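Local coordinates for protein RNA-dependent RNA Polymerase (Bombyx mori cytoplasmic polyhedrosis virus, PDB 6TZ0) that synthesises RNA from an RNA template, acting in conservative transcription and genome replication of a double-stranded RNA virus, at residues Leu789-Leu794 / Leu827-Leu832; Leu834-Met839 / Thr903-Leu908; Leu914-Glu919 / Gln990-Ser995; Tyr805-Lys810 / Val1001-Thr1006. All coordinates share one frame; numbering follows the deposited sequence.

Contact 1: residues Leu789-Leu794 / Leu827-Leu832; sequences LRRFTL and LMSLIL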
# COMPACT_ATOMS: atom_id res chain seq x y z
N LEU A 789 -26.25 9.28 16.70
CA LEU A 789 -25.57 8.50 17.74
C LEU A 789 -26.32 8.35 19.07
O LEU A 789 -25.73 7.91 20.06
CB LEU A 789 -24.18 9.09 18.01
CG LEU A 789 -23.29 9.35 16.79
CD1 LEU A 789 -22.07 10.15 17.19
CD2 LEU A 789 -22.87 8.05 16.13
N ARG A 790 -27.59 8.72 19.11
CA ARG A 790 -28.36 8.67 20.35
C ARG A 790 -29.08 7.37 20.77
O ARG A 790 -29.66 7.33 21.85
CB ARG A 790 -29.36 9.83 20.37
CG ARG A 790 -29.88 10.17 21.75
CD ARG A 790 -30.51 11.55 21.76
NE ARG A 790 -31.07 11.87 23.06
CZ ARG A 790 -31.71 13.00 23.34
NH1 ARG A 790 -31.86 13.91 22.39
NH2 ARG A 790 -32.19 13.21 24.55
N ARG A 791 -29.03 6.33 19.95
CA ARG A 791 -29.76 5.09 20.29
C ARG A 791 -28.92 3.90 20.74
O ARG A 791 -27.97 3.50 20.07
CB ARG A 791 -30.63 4.65 19.12
CG ARG A 791 -31.77 5.59 18.79
CD ARG A 791 -32.82 4.86 17.99
NE ARG A 791 -33.18 3.60 18.63
CZ ARG A 791 -34.24 2.87 18.30
NH1 ARG A 791 -34.49 1.74 18.94
NH2 ARG A 791 -35.04 3.26 17.32
N PHE A 792 -29.28 3.34 21.89
CA PHE A 792 -28.60 2.17 22.44
C PHE A 792 -29.59 1.09 22.90
O PHE A 792 -30.47 1.37 23.71
CB PHE A 792 -27.71 2.60 23.60
CG PHE A 792 -26.68 1.59 24.00
CD1 PHE A 792 -25.62 1.30 23.16
CD2 PHE A 792 -26.75 0.95 25.23
CE1 PHE A 792 -24.67 0.37 23.53
CE2 PHE A 792 -25.80 0.03 25.60
CZ PHE A 792 -24.76 -0.27 24.75
N THR A 793 -29.44 -0.14 22.41
CA THR A 793 -30.29 -1.25 22.83
C THR A 793 -29.43 -2.28 23.54
O THR A 793 -28.33 -2.60 23.07
CB THR A 793 -31.01 -1.88 21.65
OG1 THR A 793 -30.04 -2.40 20.73
CG2 THR A 793 -31.88 -0.85 20.94
N LEU A 794 -29.93 -2.80 24.65
CA LEU A 794 -29.17 -3.75 25.44
C LEU A 794 -30.09 -4.83 25.96
O LEU A 794 -31.18 -4.54 26.47
CB LEU A 794 -28.45 -3.05 26.60
CG LEU A 794 -27.52 -3.92 27.43
CD1 LEU A 794 -26.45 -4.54 26.55
CD2 LEU A 794 -26.88 -3.10 28.54
N LEU A 827 -34.59 -7.32 24.95
CA LEU A 827 -33.69 -6.18 24.91
C LEU A 827 -34.43 -4.89 25.21
O LEU A 827 -35.57 -4.69 24.79
CB LEU A 827 -32.96 -6.11 23.56
CG LEU A 827 -33.69 -6.00 22.21
CD1 LEU A 827 -33.88 -4.56 21.77
CD2 LEU A 827 -32.94 -6.79 21.16
N MET A 828 -33.76 -4.01 25.94
CA MET A 828 -34.33 -2.75 26.40
C MET A 828 -33.68 -1.60 25.64
O MET A 828 -32.45 -1.57 25.48
CB MET A 828 -34.11 -2.58 27.90
CG MET A 828 -34.84 -1.42 28.54
SD MET A 828 -34.41 -1.27 30.28
CE MET A 828 -35.30 -2.63 31.01
N SER A 829 -34.50 -0.67 25.18
CA SER A 829 -34.03 0.48 24.42
C SER A 829 -33.84 1.66 25.37
O SER A 829 -34.80 2.13 25.98
CB SER A 829 -35.02 0.84 23.31
OG SER A 829 -34.60 1.98 22.59
N LEU A 830 -32.60 2.13 25.50
CA LEU A 830 -32.32 3.36 26.23
C LEU A 830 -31.66 4.36 25.31
O LEU A 830 -30.82 4.01 24.48
CB LEU A 830 -31.44 3.13 27.48
CG LEU A 830 -29.96 2.74 27.42
CD1 LEU A 830 -29.26 3.22 28.66
CD2 LEU A 830 -29.84 1.23 27.36
N ILE A 831 -32.07 5.62 25.45
CA ILE A 831 -31.49 6.72 24.69
C ILE A 831 -30.74 7.62 25.65
O ILE A 831 -31.23 7.95 26.74
CB ILE A 831 -32.57 7.46 23.88
CG1 ILE A 831 -33.72 7.92 24.77
CG2 ILE A 831 -33.13 6.56 22.80
CD1 ILE A 831 -34.68 8.80 24.08
N LEU A 832 -29.52 7.96 25.29
CA LEU A 832 -28.66 8.75 26.15
C LEU A 832 -29.08 10.22 26.12
O LEU A 832 -29.62 10.69 25.12
CB LEU A 832 -27.20 8.57 25.73
CG LEU A 832 -26.77 8.68 24.27
CD1 LEU A 832 -26.44 10.10 23.83
CD2 LEU A 832 -25.59 7.75 24.04

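Contact 2: residues Leu834-Met839 / Thr903-Leu908; sequences LAWLFM and TGALLL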
# COMPACT_ATOMS: atom_id res chain seq x y z
N LEU A 834 -28.63 14.41 26.08
CA LEU A 834 -27.76 15.28 25.29
C LEU A 834 -26.57 15.79 26.08
O LEU A 834 -25.62 16.29 25.47
CB LEU A 834 -28.53 16.47 24.73
CG LEU A 834 -29.55 16.23 23.63
CD1 LEU A 834 -30.12 17.56 23.21
CD2 LEU A 834 -28.90 15.54 22.48
N ALA A 835 -26.58 15.67 27.41
CA ALA A 835 -25.43 16.08 28.19
C ALA A 835 -24.25 15.14 28.03
O ALA A 835 -23.13 15.51 28.38
CB ALA A 835 -25.81 16.19 29.67
N TRP A 836 -24.48 13.94 27.49
CA TRP A 836 -23.39 13.00 27.25
C TRP A 836 -22.46 13.48 26.14
O TRP A 836 -21.29 13.08 26.09
CB TRP A 836 -23.96 11.63 26.89
CG TRP A 836 -22.93 10.58 26.71
CD1 TRP A 836 -22.26 9.91 27.68
CD2 TRP A 836 -22.36 10.17 25.46
NE1 TRP A 836 -21.35 9.05 27.12
CE2 TRP A 836 -21.39 9.20 25.76
CE3 TRP A 836 -22.59 10.52 24.13
CZ2 TRP A 836 -20.65 8.57 24.77
CZ3 TRP A 836 -21.86 9.89 23.15
CH2 TRP A 836 -20.90 8.92 23.47
N LEU A 837 -22.95 14.35 25.25
CA LEU A 837 -22.14 14.87 24.16
C LEU A 837 -20.99 15.75 24.64
O LEU A 837 -20.03 15.95 23.90
CB LEU A 837 -23.00 15.68 23.19
CG LEU A 837 -24.01 14.93 22.33
CD1 LEU A 837 -24.90 15.90 21.59
CD2 LEU A 837 -23.28 14.05 21.36
N PHE A 838 -21.05 16.28 25.86
CA PHE A 838 -20.12 17.31 26.27
C PHE A 838 -19.24 16.88 27.43
O PHE A 838 -18.74 17.73 28.17
CB PHE A 838 -20.90 18.57 26.63
CG PHE A 838 -21.93 18.95 25.60
CD1 PHE A 838 -21.56 19.46 24.38
CD2 PHE A 838 -23.27 18.79 25.88
CE1 PHE A 838 -22.52 19.80 23.44
CE2 PHE A 838 -24.23 19.13 24.95
CZ PHE A 838 -23.85 19.64 23.73
N MET A 839 -19.03 15.58 27.60
CA MET A 839 -18.45 15.07 28.82
C MET A 839 -17.07 14.47 28.61
O MET A 839 -16.71 14.09 27.49
CB MET A 839 -19.38 14.04 29.45
CG MET A 839 -20.56 14.65 30.19
SD MET A 839 -20.07 15.52 31.69
CE MET A 839 -20.09 17.25 31.20
N THR A 903 -25.84 14.39 35.39
CA THR A 903 -25.60 13.30 36.32
C THR A 903 -26.00 11.95 35.74
O THR A 903 -25.38 10.94 36.07
CB THR A 903 -26.31 13.58 37.64
OG1 THR A 903 -26.09 12.50 38.55
CG2 THR A 903 -27.79 13.78 37.44
N GLY A 904 -26.98 11.92 34.84
CA GLY A 904 -27.28 10.68 34.14
C GLY A 904 -26.18 10.29 33.17
O GLY A 904 -25.85 9.11 33.04
N ALA A 905 -25.58 11.29 32.51
CA ALA A 905 -24.46 11.02 31.61
C ALA A 905 -23.24 10.53 32.38
O ALA A 905 -22.54 9.61 31.93
CB ALA A 905 -24.13 12.27 30.82
N LEU A 906 -22.98 11.12 33.55
CA LEU A 906 -21.83 10.69 34.34
C LEU A 906 -22.07 9.34 34.99
O LEU A 906 -21.14 8.53 35.10
CB LEU A 906 -21.50 11.75 35.38
CG LEU A 906 -20.95 13.02 34.71
CD1 LEU A 906 -20.78 14.15 35.69
CD2 LEU A 906 -19.63 12.71 34.02
N LEU A 907 -23.32 9.05 35.39
CA LEU A 907 -23.68 7.72 35.87
C LEU A 907 -23.55 6.68 34.77
O LEU A 907 -23.11 5.55 35.02
CB LEU A 907 -25.10 7.78 36.43
CG LEU A 907 -25.82 6.63 37.13
CD1 LEU A 907 -26.67 7.21 38.23
CD2 LEU A 907 -26.72 5.93 36.15
N LEU A 908 -23.90 7.05 33.54
CA LEU A 908 -23.78 6.14 32.40
C LEU A 908 -22.32 5.85 32.08
O LEU A 908 -21.96 4.69 31.84
CB LEU A 908 -24.51 6.75 31.20
CG LEU A 908 -24.57 6.04 29.85
CD1 LEU A 908 -25.92 6.27 29.24
CD2 LEU A 908 -23.52 6.62 28.92

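Contact 3: residues Leu914-Glu919 / Gln990-Ser995; sequences LDLIDE and QSKRVS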
# COMPACT_ATOMS: atom_id res chain seq x y z
N LEU A 914 -22.46 1.42 28.11
CA LEU A 914 -22.18 1.53 26.68
C LEU A 914 -20.98 0.71 26.22
O LEU A 914 -20.58 0.85 25.06
CB LEU A 914 -21.99 2.99 26.30
CG LEU A 914 -23.21 3.72 25.74
CD1 LEU A 914 -24.36 3.80 26.72
CD2 LEU A 914 -22.79 5.12 25.33
N ASP A 915 -20.40 -0.12 27.08
CA ASP A 915 -19.40 -1.08 26.64
C ASP A 915 -20.03 -2.41 26.27
O ASP A 915 -19.46 -3.17 25.48
CB ASP A 915 -18.35 -1.29 27.72
CG ASP A 915 -17.55 -0.04 28.00
OD1 ASP A 915 -17.42 0.80 27.09
OD2 ASP A 915 -17.04 0.10 29.13
N LEU A 916 -21.19 -2.71 26.84
CA LEU A 916 -21.85 -4.01 26.66
C LEU A 916 -22.45 -4.06 25.27
O LEU A 916 -23.61 -3.71 25.04
CB LEU A 916 -22.91 -4.22 27.74
CG LEU A 916 -22.39 -4.29 29.17
CD1 LEU A 916 -23.55 -4.36 30.15
CD2 LEU A 916 -21.46 -5.48 29.35
N ILE A 917 -21.63 -4.49 24.31
CA ILE A 917 -22.02 -4.59 22.91
C ILE A 917 -21.76 -6.02 22.45
O ILE A 917 -21.20 -6.84 23.18
CB ILE A 917 -21.25 -3.59 22.02
CG1 ILE A 917 -19.75 -3.85 22.13
CG2 ILE A 917 -21.59 -2.17 22.40
CD1 ILE A 917 -18.92 -3.10 21.11
N ASP A 918 -22.18 -6.30 21.22
CA ASP A 918 -21.84 -7.58 20.61
C ASP A 918 -20.37 -7.62 20.24
O ASP A 918 -19.76 -6.59 19.91
CB ASP A 918 -22.73 -7.84 19.39
CG ASP A 918 -22.74 -6.68 18.41
OD1 ASP A 918 -22.19 -5.60 18.72
OD2 ASP A 918 -23.31 -6.85 17.31
N GLU A 919 -19.78 -8.80 20.31
CA GLU A 919 -18.35 -8.97 20.14
C GLU A 919 -18.08 -10.19 19.28
O GLU A 919 -18.59 -11.28 19.57
CB GLU A 919 -17.66 -9.12 21.50
CG GLU A 919 -16.14 -9.16 21.46
CD GLU A 919 -15.52 -7.83 21.09
OE1 GLU A 919 -16.15 -6.78 21.34
OE2 GLU A 919 -14.39 -7.83 20.55
N GLN A 990 -20.92 -12.86 19.93
CA GLN A 990 -21.42 -13.01 21.29
C GLN A 990 -21.94 -11.67 21.79
O GLN A 990 -21.19 -10.69 21.83
CB GLN A 990 -20.32 -13.52 22.22
CG GLN A 990 -20.77 -13.73 23.64
CD GLN A 990 -19.66 -14.24 24.53
OE1 GLN A 990 -18.53 -14.43 24.08
NE2 GLN A 990 -19.97 -14.47 25.80
N SER A 991 -23.21 -11.64 22.16
CA SER A 991 -23.81 -10.45 22.73
C SER A 991 -23.64 -10.44 24.25
O SER A 991 -23.23 -11.43 24.86
CB SER A 991 -25.29 -10.36 22.36
OG SER A 991 -25.89 -9.22 22.96
N LYS A 992 -23.95 -9.30 24.85
CA LYS A 992 -23.77 -9.11 26.28
C LYS A 992 -25.06 -8.61 26.91
O LYS A 992 -25.87 -7.94 26.26
CB LYS A 992 -22.62 -8.13 26.57
CG LYS A 992 -21.27 -8.69 26.19
CD LYS A 992 -20.15 -7.72 26.47
CE LYS A 992 -18.80 -8.38 26.21
NZ LYS A 992 -18.62 -8.73 24.77
N ARG A 993 -25.25 -8.95 28.18
CA ARG A 993 -26.47 -8.63 28.91
C ARG A 993 -26.13 -8.17 30.32
O ARG A 993 -24.99 -8.27 30.77
CB ARG A 993 -27.43 -9.83 28.97
CG ARG A 993 -27.01 -10.94 29.93
CD ARG A 993 -26.20 -12.02 29.22
NE ARG A 993 -25.94 -13.16 30.09
CZ ARG A 993 -26.66 -14.28 30.08
NH1 ARG A 993 -27.68 -14.41 29.25
NH2 ARG A 993 -26.35 -15.28 30.90
N VAL A 994 -27.14 -7.66 31.02
CA VAL A 994 -26.99 -7.35 32.44
C VAL A 994 -27.30 -8.61 33.24
O VAL A 994 -28.18 -9.40 32.89
CB VAL A 994 -27.88 -6.15 32.84
CG1 VAL A 994 -29.36 -6.45 32.71
CG2 VAL A 994 -27.57 -5.68 34.26
N SER A 995 -26.49 -8.84 34.27
CA SER A 995 -26.72 -9.93 35.21
C SER A 995 -26.60 -9.37 36.62
O SER A 995 -26.57 -8.15 36.79
CB SER A 995 -25.74 -11.08 34.97
OG SER A 995 -25.95 -11.67 33.70

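Contact 4: residues Tyr805-Lys810 / Val1001-Thr1006; sequences YNNLSK and VIVAKT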
# COMPACT_ATOMS: atom_id res chain seq x y z
N TYR A 805 -35.17 -1.29 35.08
CA TYR A 805 -35.89 -0.21 34.41
C TYR A 805 -36.25 0.91 35.39
O TYR A 805 -36.07 2.09 35.08
CB TYR A 805 -37.16 -0.76 33.75
CG TYR A 805 -37.97 0.28 33.01
CD1 TYR A 805 -37.60 0.71 31.75
CD2 TYR A 805 -39.10 0.85 33.59
CE1 TYR A 805 -38.33 1.66 31.08
CE2 TYR A 805 -39.84 1.81 32.93
CZ TYR A 805 -39.45 2.21 31.67
OH TYR A 805 -40.18 3.16 31.00
N ASN A 806 -36.76 0.55 36.57
CA ASN A 806 -37.18 1.55 37.54
C ASN A 806 -36.00 2.30 38.13
O ASN A 806 -36.13 3.48 38.46
CB ASN A 806 -38.00 0.90 38.65
CG ASN A 806 -39.35 0.41 38.17
OD1 ASN A 806 -40.01 1.07 37.37
ND2 ASN A 806 -39.77 -0.74 38.67
N ASN A 807 -34.85 1.64 38.26
CA ASN A 807 -33.67 2.33 38.77
C ASN A 807 -33.07 3.26 37.72
O ASN A 807 -32.63 4.36 38.05
CB ASN A 807 -32.63 1.33 39.25
CG ASN A 807 -33.02 0.66 40.55
OD1 ASN A 807 -33.53 1.31 41.46
ND2 ASN A 807 -32.78 -0.64 40.65
N LEU A 808 -33.06 2.84 36.46
CA LEU A 808 -32.45 3.67 35.44
C LEU A 808 -33.36 4.79 34.94
O LEU A 808 -32.86 5.77 34.38
CB LEU A 808 -32.00 2.83 34.25
CG LEU A 808 -30.85 1.86 34.54
CD1 LEU A 808 -30.51 1.05 33.30
CD2 LEU A 808 -29.64 2.60 35.06
N SER A 809 -34.67 4.69 35.15
CA SER A 809 -35.55 5.72 34.60
C SER A 809 -35.57 7.00 35.43
O SER A 809 -36.15 7.99 34.97
CB SER A 809 -36.97 5.19 34.47
OG SER A 809 -37.82 6.18 33.94
N LYS A 810 -34.95 7.02 36.61
CA LYS A 810 -34.91 8.26 37.39
C LYS A 810 -33.96 9.28 36.78
O LYS A 810 -34.16 10.49 36.96
CB LYS A 810 -34.50 7.99 38.83
CG LYS A 810 -35.53 7.25 39.65
CD LYS A 810 -35.12 7.20 41.10
CE LYS A 810 -33.92 6.30 41.30
NZ LYS A 810 -34.27 4.89 40.98
N VAL A 1001 -24.61 -3.06 41.02
CA VAL A 1001 -24.16 -1.68 40.98
C VAL A 1001 -25.17 -0.76 40.31
O VAL A 1001 -25.16 0.45 40.59
CB VAL A 1001 -22.77 -1.54 40.32
CG1 VAL A 1001 -21.74 -2.36 41.08
CG2 VAL A 1001 -22.79 -1.91 38.85
N ILE A 1002 -26.09 -1.29 39.48
CA ILE A 1002 -27.25 -0.51 39.05
C ILE A 1002 -28.08 -0.09 40.26
O ILE A 1002 -28.49 1.07 40.38
CB ILE A 1002 -28.10 -1.29 38.03
CG1 ILE A 1002 -27.35 -1.55 36.73
CG2 ILE A 1002 -29.39 -0.54 37.70
CD1 ILE A 1002 -26.94 -0.31 36.00
N VAL A 1003 -28.32 -1.02 41.18
CA VAL A 1003 -29.10 -0.70 42.38
C VAL A 1003 -28.31 0.21 43.31
O VAL A 1003 -28.86 1.17 43.88
CB VAL A 1003 -29.53 -2.00 43.08
CG1 VAL A 1003 -30.19 -1.72 44.42
CG2 VAL A 1003 -30.50 -2.77 42.20
N ALA A 1004 -27.00 -0.03 43.45
CA ALA A 1004 -26.22 0.69 44.44
C ALA A 1004 -25.93 2.13 44.01
O ALA A 1004 -26.05 3.05 44.83
CB ALA A 1004 -24.91 -0.05 44.71
N LYS A 1005 -25.58 2.35 42.75
CA LYS A 1005 -25.14 3.66 42.29
C LYS A 1005 -26.29 4.59 41.90
O LYS A 1005 -26.03 5.72 41.50
CB LYS A 1005 -24.18 3.52 41.11
CG LYS A 1005 -22.90 2.78 41.42
CD LYS A 1005 -22.01 3.60 42.35
CE LYS A 1005 -20.72 2.87 42.68
NZ LYS A 1005 -19.82 2.76 41.50
N THR A 1006 -27.55 4.15 42.00
CA THR A 1006 -28.67 4.96 41.55
C THR A 1006 -29.63 5.32 42.68
O THR A 1006 -30.81 5.56 42.43
CB THR A 1006 -29.43 4.27 40.42
OG1 THR A 1006 -29.87 2.98 40.86
CG2 THR A 1006 -28.56 4.13 39.18

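Contact 1: residues Leu789-Leu794 / Leu827-Leu832
The Phe792 ring meets Leu830 edge-on: CD2 of Leu830 lies in the ring plane, 3.8 Å from CD2 of Phe792. The two side chains lie side by side and point the same way, off the sheet face that also carries Leu794 and Met828. The guanidinium of Arg790 is likewise approached near its edge. Its NE gives a hydrogen bond of 2.8 Å to the carbonyl O of Leu832, which sits 28° out of the guanidinium plane. The donor lies nearly on the line of that C=O. The extended chain from CG to NE carries the donor out to this carbonyl. Arg790 CG also packs on CD1 of Leu832, at 4.0 Å. At the Arg791 guanidinium, OG of Ser829 lies obliquely, 3.7 Å from NH1 of Arg791.

The two backbones pair as an antiparallel ladder. Phe792 and Leu830 form one hydrogen-bonded pair, Leu794 and Met828 the next. In the latter, Met828 N reaches Leu794 O at 2.7 Å and is nearly straight. Leu832 N adds a weak bond to Arg790 O beyond the end of the ladder. Arg791, Thr793, Ser829 and Ile831 face the other side of the sheet. There CB of Thr793 touches CD1 of Leu827 at 3.9 Å.

Arg791 has been seen to bind ATP in this protein. The side chain of Arg147, another residue of that site, is about 4 Å from the side chain of Arg791. Apolar groups fill the Phe792 face, while the other face is mixed. The backbone pairing is consistent with holding the strand from which Arg791 reaches the ATP site.

Contact 2: residues Leu834-Met839 / Thr903-Leu908
Ala835 is the first residue of 834-839 to meet the helix. Its CB points toward 903-908 and lies 4.4 Å from CB of Ala905. Trp836 follows and makes the broader contact. Its backbone rests on the same methyl, with Trp836 CA 3.7 Å from CB of Ala905. CG of Trp836 is set anti to the backbone N (chi1 -176°), and from there the indole extends to Leu908. It reaches that residue with its pyrrole part: CD1 and NE1 of Trp836 are both 3.7 Å from CD2 of Leu908. The leucine approaches obliquely, and the two side chains cross at about a right angle. The carbonyl O of Ala905 lies at the indole edge, near the ring plane.

The chain comes back to the helix at Met839. This side chain is bent at chi2 and chi3. Its SD sits 3.7 Å from CD2 of Leu906, again with the side chains crossing at about a right angle, and its CG lies near the methyl of Ala905.

Ala905 is thus the shared point, touched by Ala835, Trp836 and Met839. Phe902, one residue before 903-908, also packs on Ala835 and Met839. The close approach, CA of Trp836 to CA of Ala905 4.9 Å, is consistent with the small side chain of Ala905. All the touching residues are buried. The two segments hold together through apolar surfaces, an alanine methyl, an indole, a thioether and leucine methyls, without hydrogen bonds between them.

Contact 3: residues Leu914-Glu919 / Gln990-Ser995
Lys992 lies across the bend at Leu916 and Ile917 and touches the other segment along its whole length. Its CB points toward 914-919 and is 4.0 Å from CD2 of Leu916. CG comes next, anti to the carbonyl carbon (chi1 -68°), and sits 3.5 Å from the carbonyl O of Ile917. CD is placed between the two, 3.9 Å from CD2 of Leu916 and 3.6 Å from O of Ile917. CE passes the same carbonyl at a greater distance. A bend at chi4 then sets NZ beside CB of Glu919, at 3.4 Å. The carboxylate is not in contact: OE1 of Glu919 stays 4.7 Å from NZ of Lys992. Any attraction between these charges probably acts without a direct ion pair.

Leu916 and Lys992 cross at about a right angle, whereas the Glu919 and Lys992 side chains run side by side in the same direction. Beyond the lysine tip the two backbones join. Glu919 N bonds to O of Gln990, and Gln990 N bonds back to O of Glu919, 2.8 Å and nearly straight. The geometry at Leu916 fits an inverse gamma turn, with a weak Ile917 N to Asp915 O bond. Toward strand 791-795, Leu916 packs on Leu794 and Ile917 on Phe792.

The arrangement is consistent with a short antiparallel ribbon of strands 919-921 and 988-990 at the protein surface, joined here by one hydrogen-bonded pair, in the C-terminal region of this polymerase.

Contact 4: residues Tyr805-Lys810 / Val1001-Thr1006
Asn807 faces Thr1006 with the two side chains crossing at about a right angle. CB of Asn807 lies 3.6 Å from OG1 of Thr1006. That hydroxyl sits between the backbone N and the carbonyl carbon of its own residue (chi1 56°), which brings it near the O of Ile1002. The modelled separation there is too short to be reliable, and a bond between them is doubtful.

Toward Val1003 the asparagine crosses obliquely. Its amide ND2 touches CG2 of Val1003 at 3.5 Å. The amide thus meets a methyl here rather than a polar partner. CB of Asn807 also rests near CG2 of Ile1002, at 4.0 Å, so three residues of the second segment touch this side chain.

Leu808 and Ile1002 make the apolar part. They too cross at about a right angle. CD2 of Leu808 is 4.1 Å from CD1 of Ile1002 and equally far from its CG2, so the leucine methyl meets both branches of the isoleucine.

Lys810 adds a further touch. Its chain is bent at chi3 and chi4, which folds NZ back toward the carbonyls of its own segment. There NZ makes weak hydrogen bonds to O of Asn806 and O of Asn807. CE of Lys810 comes within 3.4 Å of the carbonyl O of Thr1006.

The contact joins the C-terminal parts of helices 801-808 and 996-1004. Helix 902-911 lies close by: Ile1002 packs on Leu911, and Thr1006, just past helix 996-1004, on Leu907. On the first helix, Tyr805 reaches Lys816 by a cation-pi interaction and strand 813-815 by a weak hydrogen bond to O of Leu814.

Overall arrangement
The four contacts form one cluster on the same side of the chain's centre, their centres about 12 to 20 Å apart. Contact 1 lies in the three-stranded antiparallel sheet 791-795, 827-831, 813-815, and touches each of the others. Contacts 1, 2 and 3 follow in series along the chain. In sequence, the segments of contacts 4 and 1 alternate, and contact 4 spans contacts 2 and 3, since its segments come from helices 801-808 and 996-1004. Helix 902-911 supplies contact 2, packs on contact 4 through Leu907, and leads into contact 3. Parts of the C-terminal region thus pack against the sheet that carries Arg791 of the ATP site.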